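Local atomic coordinates of sugar isomerase (Sinorhizobium meliloti, PDB entry 3QC0), a protein that binds a zinc ion and, as a xylose isomerase-like TIM barrel protein, probably interconverts sugars as an isomerase. Residues A[32-37]-A[58-63]; A[8-13]-A[36-41]; A[87-92]-A[135-140]. One frame throughout, in Å; residues are numbered along the deposited sequence.

Interaction 1 (A[32-37]-A[58-63]); sequences ITAIAP and GLKLTG
Two neighbouring parallel strands of the TIM barrel, 34-36 and 60-68, meet here in the register Ala34 beside Lys60 and Ile35 beside Leu61; the chain between them is mostly helical, a beta-alpha-beta crossover. Three backbone bonds fix the register: Lys60 N to Thr33 O (2.9 Å), Ile35 N to Lys60 O (3.0 Å) and Thr62 N to Ile35 O (2.9 Å). On the sheet face carrying Ile35 and Leu61, the two side chains lie side by side, pointing the same way, with Leu61 CD1 3.9 Å from Ile35 CG1. The other methyl, Leu61 CD2, presses on Pro37 CD at 3.5 Å, tighter than usual contact, the two side chains crossing at about a right angle. An alanine at Leu61 would probably open a gap beside Ile35 CG1 and Pro37 CD, because both methyls would be missing. Thr62 OG1 sits between its own backbone N and carbonyl carbon (chi1 47°), where it is hydrogen-bonded to Glu246 and Ser8. Lys60 shares a face with Ala34, but its NZ leads off to a salt bridge with Asp98. Gly63 O is buried without a hydrogen-bond donor; Ala36 CA approaches it at 3.4 Å in a CA-H...O contact.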
ATOM      1  N   ILE A  32     -10.087  -4.612 -31.363  1.00 33.69           N
ATOM      2  CA  ILE A  32      -8.935  -4.700 -30.441  1.00 32.34           C
ATOM      3  C   ILE A  32      -8.035  -5.825 -30.942  1.00 32.06           C
ATOM      4  O   ILE A  32      -8.497  -6.966 -31.108  1.00 31.56           O
ATOM      5  CB  ILE A  32      -9.375  -4.881 -28.964  1.00 31.02           C
ATOM      6  CG1 ILE A  32     -10.083  -3.616 -28.462  1.00 30.46           C
ATOM      7  CG2 ILE A  32      -8.173  -5.199 -28.059  1.00 28.30           C
ATOM      8  CD1 ILE A  32     -10.992  -3.875 -27.276  1.00 29.86           C
ATOM      9  N   THR A  33      -6.772  -5.497 -31.224  1.00 30.61           N
ATOM     10  CA  THR A  33      -5.813  -6.506 -31.707  1.00 31.66           C
ATOM     11  C   THR A  33      -4.635  -6.793 -30.772  1.00 29.11           C
ATOM     12  O   THR A  33      -3.590  -7.320 -31.204  1.00 29.25           O
ATOM     13  CB  THR A  33      -5.246  -6.116 -33.093  1.00 32.11           C
ATOM     14  OG1 THR A  33      -4.616  -4.833 -33.009  1.00 33.96           O
ATOM     15  CG2 THR A  33      -6.362  -6.098 -34.170  1.00 35.50           C
ATOM     16  N   ALA A  34      -4.781  -6.425 -29.503  1.00 26.52           N
ATOM     17  CA  ALA A  34      -3.747  -6.711 -28.534  1.00 25.92           C
ATOM     18  C   ALA A  34      -4.430  -7.222 -27.272  1.00 23.55           C
ATOM     19  O   ALA A  34      -5.468  -6.702 -26.868  1.00 23.54           O
ATOM     20  CB  ALA A  34      -2.960  -5.438 -28.225  1.00 25.27           C
ATOM     21  N   ILE A  35      -3.830  -8.244 -26.673  1.00 22.27           N
ATOM     22  CA  ILE A  35      -4.343  -8.914 -25.495  1.00 22.51           C
ATOM     23  C   ILE A  35      -3.182  -9.189 -24.543  1.00 21.70           C
ATOM     24  O   ILE A  35      -2.013  -9.127 -24.926  1.00 20.62           O
ATOM     25  CB  ILE A  35      -5.095 -10.240 -25.838  1.00 23.21           C
ATOM     26  CG1 ILE A  35      -4.185 -11.250 -26.580  1.00 23.47           C
ATOM     27  CG2 ILE A  35      -6.336  -9.930 -26.696  1.00 24.37           C
ATOM     28  CD1 ILE A  35      -4.677 -12.666 -26.464  1.00 25.63           C
ATOM     29  N   ALA A  36      -3.534  -9.534 -23.313  1.00 20.60           N
ATOM     30  CA  ALA A  36      -2.595 -10.125 -22.367  1.00 19.20           C
ATOM     31  C   ALA A  36      -3.304 -11.276 -21.680  1.00 19.87           C
ATOM     32  O   ALA A  36      -4.114 -11.068 -20.773  1.00 18.50           O
ATOM     33  CB  ALA A  36      -2.093  -9.073 -21.358  1.00 19.17           C
ATOM     34  N   PRO A  37      -3.057 -12.512 -22.152  1.00 17.83           N
ATOM     35  CA  PRO A  37      -3.650 -13.656 -21.514  1.00 18.89           C
ATOM     36  C   PRO A  37      -2.860 -14.129 -20.302  1.00 18.47           C
ATOM     37  O   PRO A  37      -1.706 -13.727 -20.099  1.00 18.04           O
ATOM     38  CB  PRO A  37      -3.588 -14.717 -22.598  1.00 18.89           C
ATOM     39  CG  PRO A  37      -2.262 -14.437 -23.266  1.00 18.48           C
ATOM     40  CD  PRO A  37      -2.136 -12.904 -23.235  1.00 18.88           C
ATOM     41  N   GLY A  58      -3.013 -12.095 -36.168  1.00 38.37           N
ATOM     42  CA  GLY A  58      -1.999 -11.051 -36.095  1.00 38.03           C
ATOM     43  C   GLY A  58      -2.011 -10.324 -34.736  1.00 36.27           C
ATOM     44  O   GLY A  58      -1.745  -9.124 -34.693  1.00 35.86           O
ATOM     45  N   LEU A  59      -2.337 -11.042 -33.660  1.00 33.53           N
ATOM     46  CA  LEU A  59      -2.504 -10.408 -32.315  1.00 31.90           C
ATOM     47  C   LEU A  59      -1.163 -10.058 -31.718  1.00 29.87           C
ATOM     48  O   LEU A  59      -0.228 -10.856 -31.757  1.00 29.14           O
ATOM     49  CB  LEU A  59      -3.243 -11.334 -31.339  1.00 31.19           C
ATOM     50  CG  LEU A  59      -4.658 -11.828 -31.648  1.00 33.11           C
ATOM     51  CD1 LEU A  59      -5.181 -12.720 -30.507  1.00 33.74           C
ATOM     52  CD2 LEU A  59      -5.608 -10.688 -31.912  1.00 33.37           C
ATOM     53  N   LYS A  60      -1.089  -8.859 -31.127  1.00 28.16           N
ATOM     54  CA  LYS A  60       0.011  -8.477 -30.237  1.00 27.81           C
ATOM     55  C   LYS A  60      -0.345  -8.974 -28.841  1.00 25.56           C
ATOM     56  O   LYS A  60      -1.510  -8.932 -28.443  1.00 24.82           O
ATOM     57  CB  LYS A  60       0.202  -6.957 -30.234  1.00 28.07           C
ATOM     58  CG  LYS A  60       0.989  -6.440 -29.029  1.00 28.76           C
ATOM     59  CD  LYS A  60       1.200  -4.924 -29.074  1.00 30.53           C
ATOM     60  CE  LYS A  60       2.242  -4.503 -30.112  1.00 31.38           C
ATOM     61  NZ  LYS A  60       3.544  -5.203 -29.991  1.00 29.76           N
ATOM     62  N   LEU A  61       0.643  -9.482 -28.117  1.00 23.80           N
ATOM     63  CA  LEU A  61       0.500  -9.739 -26.685  1.00 22.37           C
ATOM     64  C   LEU A  61       1.297  -8.677 -25.939  1.00 21.73           C
ATOM     65  O   LEU A  61       2.521  -8.601 -26.070  1.00 22.46           O
ATOM     66  CB  LEU A  61       0.991 -11.121 -26.294  1.00 21.88           C
ATOM     67  CG  LEU A  61      -0.094 -12.201 -26.247  1.00 22.88           C
ATOM     68  CD1 LEU A  61      -0.665 -12.505 -27.628  1.00 26.01           C
ATOM     69  CD2 LEU A  61       0.429 -13.459 -25.544  1.00 25.08           C
ATOM     70  N   THR A  62       0.602  -7.823 -25.198  1.00 20.79           N
ATOM     71  CA  THR A  62       1.318  -6.795 -24.420  1.00 20.23           C
ATOM     72  C   THR A  62       2.033  -7.418 -23.215  1.00 19.82           C
ATOM     73  O   THR A  62       2.935  -6.799 -22.632  1.00 20.10           O
ATOM     74  CB  THR A  62       0.359  -5.653 -23.982  1.00 20.07           C
ATOM     75  OG1 THR A  62      -0.833  -6.215 -23.423  1.00 19.83           O
ATOM     76  CG2 THR A  62       0.027  -4.753 -25.188  1.00 22.70           C
ATOM     77  N   GLY A  63       1.605  -8.619 -22.833  1.00 18.93           N
ATOM     78  CA  GLY A  63       2.239  -9.392 -21.789  1.00 18.17           C
ATOM     79  C   GLY A  63       1.689 -10.803 -21.750  1.00 18.63           C
ATOM     80  O   GLY A  63       0.629 -11.071 -22.350  1.00 19.19           O
TER

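Interaction 2 (A[8-13]-A[36-41]); sequences SINLAT and APWRDQ
Trp38 brings the nitrogen edge of its indole onto the Asn10 amide, with the pyrrole side also against Ala12, where the first strand of the TIM barrel meets the loop leaving the second. NE1 of Trp38 donates to Asn10 OD1 at 2.8 Å; the oxygen lies in the indole plane and the N-H is directed at one of its lone pairs, although amide and ring planes are 70° apart. With CG anti to the backbone N (chi1 -179°), the Asn10 amide is carried toward the Trp38 ring. The same OD1 accepts from Ala12 N at 2.9 Å, forming an Asx turn, so two donors grip one oxygen and restrict rotation of the amide. ND2 of Asn10 is bonded to Glu246. The Asn10 side chain also touches the zinc ligand Glu248 and lies about 5 Å from the zinc ion; Asn10 is thus a plausible second-shell residue. Ala12 CB approaches Trp38 NE1 obliquely at 3.6 Å. In the backbone, the parallel bridge of Asn10 with Ala36 is bracketed by Ala36 N to Ile9 O (2.9 Å) and Leu11 N to Ala36 O (2.9 Å). Leu11 CD1 packs on Pro37 CB. Trp38 is the N-cap of helix 39-45, and its backbone N donates to Gln41 OE1 at 3.0 Å, an oxygen that also lies 3.3 Å from Leu11 CB.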
ATOM      1  N   SER A   8      -5.079  -2.587 -25.401  1.00 23.22           N
ATOM      2  CA  SER A   8      -4.950  -4.017 -25.184  1.00 22.48           C
ATOM      3  C   SER A   8      -5.900  -4.417 -24.069  1.00 22.57           C
ATOM      4  O   SER A   8      -6.155  -3.611 -23.151  1.00 22.12           O
ATOM      5  CB  SER A   8      -3.489  -4.336 -24.819  1.00 22.78           C
ATOM      6  OG  SER A   8      -3.307  -5.710 -24.589  1.00 21.61           O
ATOM      7  N   ILE A   9      -6.407  -5.640 -24.096  1.00 21.48           N
ATOM      8  CA  ILE A   9      -7.241  -6.164 -23.013  1.00 21.17           C
ATOM      9  C   ILE A   9      -6.499  -7.311 -22.332  1.00 20.46           C
ATOM     10  O   ILE A   9      -6.172  -8.324 -22.942  1.00 21.05           O
ATOM     11  CB  ILE A   9      -8.624  -6.651 -23.506  1.00 21.13           C
ATOM     12  CG1 ILE A   9      -9.380  -5.519 -24.222  1.00 22.21           C
ATOM     13  CG2 ILE A   9      -9.439  -7.264 -22.352  1.00 22.62           C
ATOM     14  CD1 ILE A   9      -9.845  -4.350 -23.379  1.00 22.39           C
ATOM     15  N   ASN A  10      -6.190  -7.131 -21.047  1.00 20.19           N
ATOM     16  CA  ASN A  10      -5.720  -8.228 -20.230  1.00 18.97           C
ATOM     17  C   ASN A  10      -6.946  -9.102 -19.999  1.00 20.19           C
ATOM     18  O   ASN A  10      -7.989  -8.611 -19.570  1.00 20.41           O
ATOM     19  CB  ASN A  10      -5.104  -7.703 -18.928  1.00 17.97           C
ATOM     20  CG  ASN A  10      -4.577  -8.776 -18.070  1.00 16.33           C
ATOM     21  OD1 ASN A  10      -5.335  -9.667 -17.624  1.00 19.92           O
ATOM     22  ND2 ASN A  10      -3.284  -8.647 -17.689  1.00 18.13           N
ATOM     23  N   LEU A  11      -6.848 -10.391 -20.319  1.00 20.92           N
ATOM     24  CA  LEU A  11      -8.027 -11.237 -20.339  1.00 21.72           C
ATOM     25  C   LEU A  11      -8.580 -11.541 -18.965  1.00 21.51           C
ATOM     26  O   LEU A  11      -9.661 -12.067 -18.829  1.00 22.69           O
ATOM     27  CB  LEU A  11      -7.715 -12.529 -21.096  1.00 21.74           C
ATOM     28  CG  LEU A  11      -7.277 -12.322 -22.551  1.00 22.47           C
ATOM     29  CD1 LEU A  11      -7.230 -13.685 -23.323  1.00 22.47           C
ATOM     30  CD2 LEU A  11      -8.128 -11.309 -23.310  1.00 22.64           C
ATOM     31  N   ALA A  12      -7.885 -11.122 -17.900  1.00 20.09           N
ATOM     32  CA  ALA A  12      -8.514 -11.178 -16.584  1.00 20.20           C
ATOM     33  C   ALA A  12      -9.787 -10.342 -16.555  1.00 19.95           C
ATOM     34  O   ALA A  12     -10.714 -10.632 -15.809  1.00 21.38           O
ATOM     35  CB  ALA A  12      -7.559 -10.679 -15.500  1.00 19.80           C
ATOM     36  N   THR A  13      -9.824  -9.302 -17.363  1.00 19.39           N
ATOM     37  CA  THR A  13     -10.955  -8.372 -17.393  1.00 20.44           C
ATOM     38  C   THR A  13     -12.286  -9.056 -17.695  1.00 22.66           C
ATOM     39  O   THR A  13     -13.331  -8.640 -17.175  1.00 23.16           O
ATOM     40  CB  THR A  13     -10.668  -7.241 -18.388  1.00 20.43           C
ATOM     41  OG1 THR A  13      -9.516  -6.540 -17.916  1.00 19.97           O
ATOM     42  CG2 THR A  13     -11.818  -6.218 -18.513  1.00 21.12           C
ATOM     43  N   ALA A  36      -3.534  -9.534 -23.313  1.00 20.60           N
ATOM     44  CA  ALA A  36      -2.595 -10.125 -22.367  1.00 19.20           C
ATOM     45  C   ALA A  36      -3.304 -11.276 -21.680  1.00 19.87           C
ATOM     46  O   ALA A  36      -4.114 -11.068 -20.773  1.00 18.50           O
ATOM     47  CB  ALA A  36      -2.093  -9.073 -21.358  1.00 19.17           C
ATOM     48  N   PRO A  37      -3.057 -12.512 -22.152  1.00 17.83           N
ATOM     49  CA  PRO A  37      -3.650 -13.656 -21.514  1.00 18.89           C
ATOM     50  C   PRO A  37      -2.860 -14.129 -20.302  1.00 18.47           C
ATOM     51  O   PRO A  37      -1.706 -13.727 -20.099  1.00 18.04           O
ATOM     52  CB  PRO A  37      -3.588 -14.717 -22.598  1.00 18.89           C
ATOM     53  CG  PRO A  37      -2.262 -14.437 -23.266  1.00 18.48           C
ATOM     54  CD  PRO A  37      -2.136 -12.904 -23.235  1.00 18.88           C
ATOM     55  N   TRP A  38      -3.508 -14.993 -19.531  1.00 18.96           N
ATOM     56  CA  TRP A  38      -2.900 -15.632 -18.403  1.00 18.37           C
ATOM     57  C   TRP A  38      -2.539 -17.073 -18.711  1.00 18.56           C
ATOM     58  O   TRP A  38      -3.167 -17.736 -19.574  1.00 18.94           O
ATOM     59  CB  TRP A  38      -3.840 -15.567 -17.196  1.00 18.45           C
ATOM     60  CG  TRP A  38      -4.001 -14.196 -16.648  1.00 18.27           C
ATOM     61  CD1 TRP A  38      -4.414 -13.080 -17.305  1.00 18.64           C
ATOM     62  CD2 TRP A  38      -3.684 -13.768 -15.313  1.00 17.88           C
ATOM     63  NE1 TRP A  38      -4.391 -11.995 -16.465  1.00 19.75           N
ATOM     64  CE2 TRP A  38      -3.951 -12.402 -15.243  1.00 17.31           C
ATOM     65  CE3 TRP A  38      -3.237 -14.428 -14.173  1.00 18.55           C
ATOM     66  CZ2 TRP A  38      -3.797 -11.673 -14.068  1.00 18.50           C
ATOM     67  CZ3 TRP A  38      -3.067 -13.684 -13.005  1.00 19.95           C
ATOM     68  CH2 TRP A  38      -3.319 -12.333 -12.982  1.00 19.92           C
ATOM     69  N   ARG A  39      -1.565 -17.599 -17.984  1.00 17.97           N
ATOM     70  CA  ARG A  39      -1.035 -18.921 -18.297  1.00 18.90           C
ATOM     71  C   ARG A  39      -2.073 -20.023 -18.136  1.00 20.08           C
ATOM     72  O   ARG A  39      -2.051 -20.998 -18.896  1.00 21.21           O
ATOM     73  CB  ARG A  39       0.174 -19.213 -17.428  1.00 18.43           C
ATOM     74  CG  ARG A  39       1.360 -18.298 -17.785  1.00 17.81           C
ATOM     75  CD  ARG A  39       2.490 -18.530 -16.856  1.00 19.17           C
ATOM     76  NE  ARG A  39       3.118 -19.820 -17.023  1.00 17.54           N
ATOM     77  CZ  ARG A  39       3.890 -20.413 -16.113  1.00 19.45           C
ATOM     78  NH1 ARG A  39       4.080 -19.847 -14.920  1.00 19.64           N
ATOM     79  NH2 ARG A  39       4.460 -21.538 -16.346  1.00 22.71           N
ATOM     80  N   ASP A  40      -2.986 -19.858 -17.192  1.00 20.83           N
ATOM     81  CA  ASP A  40      -4.049 -20.864 -16.972  1.00 23.01           C
ATOM     82  C   ASP A  40      -5.003 -20.871 -18.135  1.00 23.66           C
ATOM     83  O   ASP A  40      -5.452 -21.951 -18.534  1.00 25.41           O
ATOM     84  CB  ASP A  40      -4.777 -20.715 -15.623  1.00 23.60           C
ATOM     85  CG  ASP A  40      -5.416 -19.350 -15.401  1.00 26.05           C
ATOM     86  OD1 ASP A  40      -5.120 -18.367 -16.088  1.00 26.17           O
ATOM     87  OD2 ASP A  40      -6.240 -19.272 -14.459  1.00 32.04           O
ATOM     88  N   GLN A  41      -5.286 -19.697 -18.692  1.00 23.04           N
ATOM     89  CA  GLN A  41      -6.172 -19.586 -19.859  1.00 23.70           C
ATOM     90  C   GLN A  41      -5.538 -20.225 -21.081  1.00 23.72           C
ATOM     91  O   GLN A  41      -6.227 -20.903 -21.889  1.00 23.55           O
ATOM     92  CB  GLN A  41      -6.485 -18.132 -20.163  1.00 23.79           C
ATOM     93  CG  GLN A  41      -7.232 -17.415 -19.016  1.00 23.22           C
ATOM     94  CD  GLN A  41      -7.415 -15.938 -19.275  1.00 25.45           C
ATOM     95  OE1 GLN A  41      -6.468 -15.248 -19.663  1.00 23.14           O
ATOM     96  NE2 GLN A  41      -8.652 -15.424 -19.036  1.00 26.74           N
TER

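Interaction 3 (A[87-92]-A[135-140]); sequences RAVDEA and AGVPLA
No aromatic ring enters the contact of Val89 and Ala92 with Ala135, Val137 and Leu139; the flat groups nearby are the Arg87 guanidinium and the Asp90 carboxylate, with Asp90 OD2 at the guanidinium edge. That salt bridge, Arg87 NH2 to Asp90 OD2 at 2.9 Å, lies within the helix. The carboxylate oxygen is only 6° out of the guanidinium plane, while the nitrogen comes from above the carboxylate plane, 37° out of it. Asp90 OD1 has a second partner in His131, so the charged pair is linked to helix 114-135 beside the apolar contact.

Across the contact the side-chain pairs are all aliphatic. Val89 is shared by three residues through its two methyls. CG1 presses on Ala135 CB at 3.5 Å, closer than usual for two carbons, and also meets Val137 CG2 at 4.0 Å; CG2 faces Leu139 CD2 at 4.1 Å. The side chains of Val89 and Val137 slide past each other in opposite directions, whereas Val89 and Leu139 cross at about a right angle. Val137 CG1 is anti to its backbone N (chi1 176°) and reaches Ala92 CB at 3.7 Å. The other methyl of Val137, CG2, lies 3.7 Å from the backbone oxygen Val89 O. One helical turn, Val89 to Ala92, is therefore bridged by the two branches of a single valine. The chain is brought here by a Schellman motif at Gly136, which has positive phi and closes helix 114-135 just before strand 139-141.

The contact places helix 75-94 against the chain entering strand 139-141. Strand 100-103 lies between strand 60-68, which precedes this helix, and strand 139-141; its Leu100 touches Val89, Val137 and Leu139, while Ala132 of helix 114-135 packs on Val89 and Leu139.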
ATOM      1  N   ARG A  87       9.632 -22.169 -17.931  1.00 12.75           N
ATOM      2  CA  ARG A  87       8.476 -22.609 -18.694  1.00 14.10           C
ATOM      3  C   ARG A  87       7.619 -21.413 -19.144  1.00 14.19           C
ATOM      4  O   ARG A  87       7.165 -21.342 -20.271  1.00 14.72           O
ATOM      5  CB  ARG A  87       7.622 -23.583 -17.876  1.00 14.11           C
ATOM      6  CG  ARG A  87       8.305 -24.822 -17.329  1.00 16.18           C
ATOM      7  CD  ARG A  87       8.630 -25.863 -18.415  1.00 19.07           C
ATOM      8  NE  ARG A  87       9.701 -25.388 -19.296  1.00 18.49           N
ATOM      9  CZ  ARG A  87      10.999 -25.342 -18.974  1.00 18.76           C
ATOM     10  NH1 ARG A  87      11.444 -25.755 -17.789  1.00 18.25           N
ATOM     11  NH2 ARG A  87      11.862 -24.846 -19.842  1.00 18.91           N
ATOM     12  N   ALA A  88       7.419 -20.439 -18.241  1.00 13.09           N
ATOM     13  CA  ALA A  88       6.679 -19.263 -18.566  1.00 13.82           C
ATOM     14  C   ALA A  88       7.324 -18.486 -19.714  1.00 14.21           C
ATOM     15  O   ALA A  88       6.638 -17.966 -20.581  1.00 14.41           O
ATOM     16  CB  ALA A  88       6.481 -18.358 -17.315  1.00 13.56           C
ATOM     17  N   VAL A  89       8.653 -18.406 -19.707  1.00 13.31           N
ATOM     18  CA  VAL A  89       9.391 -17.775 -20.789  1.00 14.22           C
ATOM     19  C   VAL A  89       9.140 -18.523 -22.086  1.00 14.21           C
ATOM     20  O   VAL A  89       8.900 -17.884 -23.084  1.00 15.09           O
ATOM     21  CB  VAL A  89      10.892 -17.737 -20.496  1.00 13.42           C
ATOM     22  CG1 VAL A  89      11.724 -17.440 -21.779  1.00 15.03           C
ATOM     23  CG2 VAL A  89      11.195 -16.670 -19.396  1.00 13.80           C
ATOM     24  N   ASP A  90       9.175 -19.853 -22.043  1.00 15.14           N
ATOM     25  CA  ASP A  90       8.943 -20.647 -23.257  1.00 15.78           C
ATOM     26  C   ASP A  90       7.535 -20.370 -23.839  1.00 16.70           C
ATOM     27  O   ASP A  90       7.339 -20.279 -25.056  1.00 17.13           O
ATOM     28  CB  ASP A  90       9.132 -22.132 -22.983  1.00 16.25           C
ATOM     29  CG  ASP A  90      10.549 -22.506 -22.636  1.00 16.83           C
ATOM     30  OD1 ASP A  90      11.503 -21.671 -22.744  1.00 17.82           O
ATOM     31  OD2 ASP A  90      10.727 -23.677 -22.241  1.00 20.62           O
ATOM     32  N   GLU A  91       6.544 -20.290 -22.957  1.00 15.99           N
ATOM     33  CA  GLU A  91       5.180 -19.960 -23.321  1.00 17.29           C
ATOM     34  C   GLU A  91       5.107 -18.570 -23.958  1.00 16.68           C
ATOM     35  O   GLU A  91       4.509 -18.390 -25.025  1.00 19.56           O
ATOM     36  CB  GLU A  91       4.258 -20.076 -22.106  1.00 16.90           C
ATOM     37  CG  GLU A  91       4.182 -21.466 -21.495  1.00 18.19           C
ATOM     38  CD  GLU A  91       3.637 -21.503 -20.081  1.00 21.69           C
ATOM     39  OE1 GLU A  91       2.909 -20.561 -19.716  1.00 20.81           O
ATOM     40  OE2 GLU A  91       3.967 -22.482 -19.339  1.00 24.30           O
ATOM     41  N   ALA A  92       5.718 -17.579 -23.312  1.00 17.03           N
ATOM     42  CA  ALA A  92       5.735 -16.237 -23.836  1.00 17.31           C
ATOM     43  C   ALA A  92       6.357 -16.182 -25.218  1.00 18.59           C
ATOM     44  O   ALA A  92       5.876 -15.460 -26.090  1.00 19.87           O
ATOM     45  CB  ALA A  92       6.479 -15.242 -22.855  1.00 16.74           C
ATOM     46  N   ALA A 135      15.649 -16.645 -25.333  1.00 18.65           N
ATOM     47  CA  ALA A 135      14.339 -16.768 -25.949  1.00 18.37           C
ATOM     48  C   ALA A 135      13.824 -15.505 -26.604  1.00 20.09           C
ATOM     49  O   ALA A 135      12.809 -15.546 -27.311  1.00 21.57           O
ATOM     50  CB  ALA A 135      13.275 -17.321 -24.900  1.00 18.59           C
ATOM     51  N   GLY A 136      14.494 -14.373 -26.364  1.00 19.40           N
ATOM     52  CA  GLY A 136      13.989 -13.089 -26.831  1.00 20.59           C
ATOM     53  C   GLY A 136      12.764 -12.568 -26.075  1.00 20.11           C
ATOM     54  O   GLY A 136      11.974 -11.815 -26.644  1.00 22.47           O
ATOM     55  N   VAL A 137      12.646 -12.912 -24.793  1.00 18.17           N
ATOM     56  CA  VAL A 137      11.471 -12.537 -23.988  1.00 16.95           C
ATOM     57  C   VAL A 137      11.912 -11.525 -22.896  1.00 16.68           C
ATOM     58  O   VAL A 137      12.563 -11.907 -21.915  1.00 16.26           O
ATOM     59  CB  VAL A 137      10.800 -13.749 -23.345  1.00 16.21           C
ATOM     60  CG1 VAL A 137       9.607 -13.308 -22.424  1.00 15.61           C
ATOM     61  CG2 VAL A 137      10.312 -14.762 -24.396  1.00 16.51           C
ATOM     62  N   PRO A 138      11.550 -10.241 -23.071  1.00 16.89           N
ATOM     63  CA  PRO A 138      11.817  -9.262 -21.984  1.00 15.73           C
ATOM     64  C   PRO A 138      11.092  -9.657 -20.717  1.00 15.37           C
ATOM     65  O   PRO A 138       9.953 -10.113 -20.795  1.00 14.68           O
ATOM     66  CB  PRO A 138      11.257  -7.959 -22.545  1.00 16.66           C
ATOM     67  CG  PRO A 138      11.371  -8.177 -24.086  1.00 17.18           C
ATOM     68  CD  PRO A 138      10.926  -9.592 -24.244  1.00 17.84           C
ATOM     69  N   LEU A 139      11.776  -9.513 -19.585  1.00 13.45           N
ATOM     70  CA  LEU A 139      11.144  -9.768 -18.287  1.00 12.90           C
ATOM     71  C   LEU A 139      10.674  -8.437 -17.738  1.00 13.98           C
ATOM     72  O   LEU A 139      11.473  -7.521 -17.597  1.00 14.56           O
ATOM     73  CB  LEU A 139      12.135 -10.415 -17.318  1.00 12.80           C
ATOM     74  CG  LEU A 139      12.655 -11.805 -17.746  1.00 13.00           C
ATOM     75  CD1 LEU A 139      13.636 -12.383 -16.691  1.00 14.11           C
ATOM     76  CD2 LEU A 139      11.499 -12.803 -18.066  1.00 13.83           C
ATOM     77  N   ALA A 140       9.403  -8.347 -17.374  1.00 13.53           N
ATOM     78  CA  ALA A 140       8.823  -7.114 -16.842  1.00 13.72           C
ATOM     79  C   ALA A 140       8.497  -7.304 -15.381  1.00 13.45           C
ATOM     80  O   ALA A 140       7.497  -7.942 -15.043  1.00 13.83           O
ATOM     81  CB  ALA A 140       7.544  -6.722 -17.632  1.00 13.71           C
TER

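The three contacts lie on one eight-stranded parallel barrel. Interactions 1 and 2, with centres 9 Å apart, share Ala36 and Pro37 and together join strands 7-10, 34-36 and 60-68, consecutive in the barrel. A probable backbone hydrogen bond, Ile9 N to Ala34 O at 3.1 Å, also ties them. Along the chain 8-13 comes first, and 36-41 overlaps the end of 32-37. Interaction 3 comes later, its centre 15 Å from interaction 1 and 16 Å from interaction 2, and lies where helix 75-94 of the outer layer meets the chain entering strand 139-141. A salt bridge from Arg39 NE to Glu91 OE1 connects it to interaction 2, which lies nearest the zinc site.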